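Local coordinates for protein exopolyphosphatase (Aquifex aeolicus, PDB 1T6C) that probably hydrolyses phosphoanhydride bonds of polyphosphate or guanosine pentaphosphate, and binds a calcium ion, at residues D181-F192 with F248-R259. Residues are numbered along the deposited sequence; the frame is centred on the assembly and turned at random.
Sequences DPPTEEEVKRFF and FDTFKEIPSEER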
loop_
_atom_site.group_PDB
_atom_site.type_symbol
_atom_site.label_atom_id
_atom_site.label_comp_id
_atom_site.label_asym_id
_atom_site.label_seq_id
_atom_site.Cartn_x
_atom_site.Cartn_y
_atom_site.Cartn_z
ATOM N N ASP A 181 7.590 24.765 2.989
ATOM C CA ASP A 181 7.830 23.839 1.895
ATOM C C ASP A 181 9.125 24.199 1.183
ATOM O O ASP A 181 9.143 25.167 0.426
ATOM C CB ASP A 181 6.652 23.900 0.939
ATOM C CG ASP A 181 6.781 22.952 -0.214
ATOM O OD1 ASP A 181 7.759 22.163 -0.293
ATOM O OD2 ASP A 181 5.900 22.901 -1.089
ATOM N N PRO A 182 10.220 23.474 1.429
ATOM C CA PRO A 182 10.275 22.310 2.313
ATOM C C PRO A 182 10.386 22.723 3.780
ATOM O O PRO A 182 10.572 23.924 4.083
ATOM C CB PRO A 182 11.562 21.624 1.875
ATOM C CG PRO A 182 12.418 22.736 1.407
ATOM C CD PRO A 182 11.543 23.806 0.858
ATOM N N PRO A 183 10.248 21.769 4.700
ATOM C CA PRO A 183 10.211 22.110 6.124
ATOM C C PRO A 183 11.522 22.694 6.628
ATOM O O PRO A 183 12.585 22.474 6.060
ATOM C CB PRO A 183 9.876 20.788 6.805
ATOM C CG PRO A 183 10.254 19.730 5.813
ATOM C CD PRO A 183 10.022 20.327 4.481
ATOM N N THR A 184 11.428 23.450 7.708
ATOM C CA THR A 184 12.618 23.916 8.392
ATOM C C THR A 184 13.233 22.763 9.145
ATOM O O THR A 184 12.583 21.741 9.375
ATOM C CB THR A 184 12.292 25.050 9.380
ATOM O OG1 THR A 184 11.484 24.554 10.451
ATOM C CG2 THR A 184 11.481 26.156 8.756
ATOM N N GLU A 185 14.480 22.924 9.576
ATOM C CA GLU A 185 15.130 21.898 10.347
ATOM C C GLU A 185 14.406 21.626 11.633
ATOM O O GLU A 185 14.312 20.478 12.063
ATOM C CB GLU A 185 16.597 22.241 10.658
ATOM C CG GLU A 185 17.545 21.794 9.560
ATOM C CD GLU A 185 17.690 20.259 9.494
ATOM O OE1 GLU A 185 17.194 19.636 8.533
ATOM O OE2 GLU A 185 18.288 19.657 10.423
ATOM N N GLU A 186 13.820 22.654 12.245
ATOM C CA GLU A 186 13.049 22.405 13.471
ATOM C C GLU A 186 11.787 21.606 13.269
ATOM O O GLU A 186 11.363 20.840 14.152
ATOM C CB GLU A 186 12.688 23.723 14.162
ATOM C CG GLU A 186 13.885 24.365 14.854
ATOM C CD GLU A 186 14.341 23.550 16.066
ATOM O OE1 GLU A 186 13.689 23.698 17.135
ATOM O OE2 GLU A 186 15.306 22.734 15.943
ATOM N N GLU A 187 11.112 21.870 12.165
ATOM C CA GLU A 187 9.946 21.093 11.774
ATOM C C GLU A 187 10.275 19.647 11.504
ATOM O O GLU A 187 9.565 18.734 11.948
ATOM C CB GLU A 187 9.289 21.714 10.548
ATOM C CG GLU A 187 8.622 23.025 10.884
ATOM C CD GLU A 187 8.074 23.768 9.697
ATOM O OE1 GLU A 187 8.503 23.526 8.546
ATOM O OE2 GLU A 187 7.173 24.623 9.923
ATOM N N VAL A 188 11.393 19.409 10.857
ATOM C CA VAL A 188 11.885 18.044 10.671
ATOM C C VAL A 188 12.166 17.366 12.027
ATOM O O VAL A 188 11.832 16.208 12.263
ATOM C CB VAL A 188 13.148 18.041 9.764
ATOM C CG1 VAL A 188 13.835 16.721 9.800
ATOM C CG2 VAL A 188 12.777 18.386 8.335
ATOM N N LYS A 189 12.742 18.117 12.952
ATOM C CA LYS A 189 13.049 17.595 14.281
ATOM C C LYS A 189 11.773 17.186 14.991
ATOM O O LYS A 189 11.709 16.123 15.594
ATOM C CB LYS A 189 13.796 18.664 15.075
ATOM C CG LYS A 189 14.091 18.344 16.501
ATOM C CD LYS A 189 14.141 19.669 17.349
ATOM C CE LYS A 189 12.784 20.240 17.590
ATOM N NZ LYS A 189 12.845 21.429 18.522
ATOM N N ARG A 190 10.766 18.051 14.971
ATOM C CA ARG A 190 9.514 17.712 15.625
ATOM C C ARG A 190 8.849 16.452 15.032
ATOM O O ARG A 190 8.261 15.639 15.752
ATOM C CB ARG A 190 8.547 18.857 15.547
ATOM C CG ARG A 190 8.899 20.007 16.459
ATOM C CD ARG A 190 7.824 21.080 16.478
ATOM N NE ARG A 190 7.879 22.050 15.378
ATOM C CZ ARG A 190 8.697 23.092 15.346
ATOM N NH1 ARG A 190 8.674 23.944 14.325
ATOM N NH2 ARG A 190 9.549 23.289 16.321
ATOM N N PHE A 191 8.872 16.382 13.703
ATOM C CA PHE A 191 8.372 15.226 12.958
ATOM C C PHE A 191 9.077 13.955 13.454
ATOM O O PHE A 191 8.418 12.961 13.781
ATOM C CB PHE A 191 8.600 15.494 11.471
ATOM C CG PHE A 191 8.587 14.298 10.582
ATOM C CD1 PHE A 191 7.396 13.754 10.134
ATOM C CD2 PHE A 191 9.783 13.761 10.097
ATOM C CE1 PHE A 191 7.410 12.677 9.285
ATOM C CE2 PHE A 191 9.783 12.707 9.223
ATOM C CZ PHE A 191 8.605 12.163 8.825
ATOM N N PHE A 192 10.397 13.984 13.552
ATOM C CA PHE A 192 11.094 12.799 14.052
ATOM C C PHE A 192 10.853 12.500 15.539
ATOM O O PHE A 192 10.822 11.329 15.931
ATOM C CB PHE A 192 12.599 12.877 13.735
ATOM C CG PHE A 192 12.945 12.549 12.289
ATOM C CD1 PHE A 192 12.565 11.338 11.737
ATOM C CD2 PHE A 192 13.656 13.426 11.485
ATOM C CE1 PHE A 192 12.880 11.009 10.399
ATOM C CE2 PHE A 192 13.957 13.105 10.148
ATOM C CZ PHE A 192 13.566 11.898 9.623
ATOM N N PHE A 248 16.497 11.303 2.232
ATOM C CA PHE A 248 15.795 12.223 3.112
ATOM C C PHE A 248 16.468 13.603 3.091
ATOM O O PHE A 248 15.834 14.624 2.907
ATOM C CB PHE A 248 15.694 11.692 4.549
ATOM C CG PHE A 248 14.773 12.516 5.391
ATOM C CD1 PHE A 248 13.423 12.206 5.475
ATOM C CD2 PHE A 248 15.231 13.636 6.058
ATOM C CE1 PHE A 248 12.537 13.013 6.194
ATOM C CE2 PHE A 248 14.373 14.401 6.781
ATOM C CZ PHE A 248 13.019 14.092 6.846
ATOM N N ASP A 249 17.782 13.615 3.230
ATOM C CA ASP A 249 18.523 14.861 3.244
ATOM C C ASP A 249 18.446 15.615 1.908
ATOM O O ASP A 249 18.430 16.849 1.891
ATOM C CB ASP A 249 19.969 14.596 3.628
ATOM C CG ASP A 249 20.126 14.215 5.083
ATOM O OD1 ASP A 249 19.194 14.393 5.923
ATOM O OD2 ASP A 249 21.177 13.647 5.442
ATOM N N THR A 250 18.323 14.885 0.805
ATOM C CA THR A 250 18.181 15.463 -0.516
ATOM C C THR A 250 16.830 16.125 -0.641
ATOM O O THR A 250 16.721 17.302 -0.988
ATOM C CB THR A 250 18.337 14.342 -1.564
ATOM O OG1 THR A 250 19.709 13.921 -1.568
ATOM C CG2 THR A 250 18.071 14.794 -2.963
ATOM N N PHE A 251 15.782 15.385 -0.321
ATOM C CA PHE A 251 14.434 15.932 -0.511
ATOM C C PHE A 251 14.113 17.048 0.470
ATOM O O PHE A 251 13.356 17.952 0.155
ATOM C CB PHE A 251 13.385 14.823 -0.459
ATOM C CG PHE A 251 13.283 14.068 -1.718
ATOM C CD1 PHE A 251 13.760 12.798 -1.819
ATOM C CD2 PHE A 251 12.743 14.670 -2.843
ATOM C CE1 PHE A 251 13.649 12.098 -3.031
ATOM C CE2 PHE A 251 12.689 13.999 -4.046
ATOM C CZ PHE A 251 13.133 12.708 -4.131
ATOM N N LYS A 252 14.727 17.066 1.645
ATOM C CA LYS A 252 14.451 18.126 2.598
ATOM C C LYS A 252 14.980 19.485 2.124
ATOM O O LYS A 252 14.592 20.485 2.679
ATOM C CB LYS A 252 14.930 17.734 4.007
ATOM C CG LYS A 252 16.388 17.936 4.278
ATOM C CD LYS A 252 16.702 17.473 5.724
ATOM C CE LYS A 252 18.145 17.737 6.091
ATOM N NZ LYS A 252 18.448 17.279 7.488
ATOM N N GLU A 253 15.818 19.506 1.095
ATOM C CA GLU A 253 16.365 20.738 0.527
ATOM C C GLU A 253 15.674 21.156 -0.761
ATOM O O GLU A 253 16.070 22.159 -1.385
ATOM C CB GLU A 253 17.849 20.543 0.212
ATOM C CG GLU A 253 18.700 20.198 1.406
ATOM C CD GLU A 253 18.706 21.261 2.508
ATOM O OE1 GLU A 253 18.870 20.856 3.708
ATOM O OE2 GLU A 253 18.543 22.489 2.201
ATOM N N ILE A 254 14.645 20.414 -1.179
ATOM C CA ILE A 254 13.984 20.674 -2.457
ATOM C C ILE A 254 12.529 21.051 -2.240
ATOM O O ILE A 254 11.758 20.256 -1.685
ATOM C CB ILE A 254 14.053 19.462 -3.428
ATOM C CG1 ILE A 254 15.515 18.981 -3.608
ATOM C CG2 ILE A 254 13.386 19.847 -4.785
ATOM C CD1 ILE A 254 15.654 17.668 -4.376
ATOM N N PRO A 255 12.108 22.231 -2.710
ATOM C CA PRO A 255 10.696 22.585 -2.653
ATOM C C PRO A 255 9.855 21.553 -3.409
ATOM O O PRO A 255 10.273 21.035 -4.428
ATOM C CB PRO A 255 10.649 23.945 -3.345
ATOM C CG PRO A 255 12.031 24.470 -3.342
ATOM C CD PRO A 255 12.907 23.278 -3.371
ATOM N N SER A 256 8.656 21.288 -2.916
ATOM C CA SER A 256 7.843 20.203 -3.453
ATOM C C SER A 256 7.629 20.298 -4.960
ATOM O O SER A 256 7.693 19.288 -5.653
ATOM C CB SER A 256 6.488 20.090 -2.744
ATOM O OG SER A 256 5.680 21.239 -2.930
ATOM N N GLU A 257 7.385 21.506 -5.461
ATOM C CA GLU A 257 7.112 21.706 -6.880
ATOM C C GLU A 257 8.296 21.393 -7.787
ATOM O O GLU A 257 8.104 21.134 -8.977
ATOM C CB GLU A 257 6.630 23.137 -7.157
ATOM C CG GLU A 257 5.543 23.649 -6.231
ATOM C CD GLU A 257 6.064 24.540 -5.112
ATOM O OE1 GLU A 257 7.142 24.232 -4.545
ATOM O OE2 GLU A 257 5.389 25.550 -4.805
ATOM N N GLU A 258 9.506 21.343 -7.220
ATOM C CA GLU A 258 10.725 21.042 -7.950
ATOM C C GLU A 258 11.080 19.566 -7.903
ATOM O O GLU A 258 11.860 19.094 -8.698
ATOM C CB GLU A 258 11.849 21.902 -7.345
ATOM C CG GLU A 258 13.234 21.692 -7.886
ATOM C CD GLU A 258 13.438 22.104 -9.328
ATOM O OE1 GLU A 258 12.563 22.816 -9.908
ATOM O OE2 GLU A 258 14.491 21.683 -9.876
ATOM N N ARG A 259 10.491 18.818 -6.968
ATOM C CA ARG A 259 10.932 17.455 -6.728
ATOM C C ARG A 259 10.745 16.561 -7.962
ATOM O O ARG A 259 11.648 15.801 -8.275
ATOM C CB ARG A 259 10.246 16.860 -5.500
ATOM C CG ARG A 259 10.714 17.486 -4.229
ATOM C CD ARG A 259 9.989 16.979 -3.005
ATOM N NE ARG A 259 10.457 17.674 -1.812
ATOM C CZ ARG A 259 9.824 17.683 -0.650
ATOM N NH1 ARG A 259 8.708 16.981 -0.497
ATOM N NH2 ARG A 259 10.336 18.352 0.388
HETATM O O HOH W 1 14.121 20.365 5.515
#
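The ring of F248 carries CZ of F192 over one face, 3.6 Å above its plane and offset toward the rim, while CG1 of V188 sits at its edge near the ring plane. The F192 and F248 planes stand at 52°, and F191 CD2 sits over the centre of one face of F192. CE2 of F191 touches CE1 of F248 at 4.1 Å, obliquely. With CG anti to the backbone N (chi1 -170°), F248 reaches across to helix 185-199; L275 of helix 274-288 packs against it as well. Further along, E185, bent at chi2, crosses the extended K252 chain so that OE1 meets NZ at 2.9 Å, on the syn side but tilted well out of the carboxylate plane; a weaker bridge to D249 extends the network. A water donates to both P183 O and K252 O, joining the two backbones. P182, after a cis peptide bond, lays CB 3.3 Å from K252 O and CD 3.8 Å from P255 CA. Its CB also meets the guanidinium of R259 obliquely; that group donates to I254 O through NE and to A271 O through NH1. Beyond P182, the carboxylate of D181 grips S256 twice: OD1 accepts from S256 N at 2.9 Å, syn but some way out of plane and fairly straight (154°), and OD2 takes the S256 OG hydroxyl at 2.5 Å, unusually close. With an alanine here both oxygens go, which would probably leave the S256 N-H and hydroxyl without these acceptors. T184 and E187 form a capping box at the start of helix 185-199. Helix 241-251 thus packs by F248 against helix 185-199, whose leading loop lies along the type I turn F251 to I254 and the start of helix 256-262: structural packing within an actin-like fold, away from the calcium site.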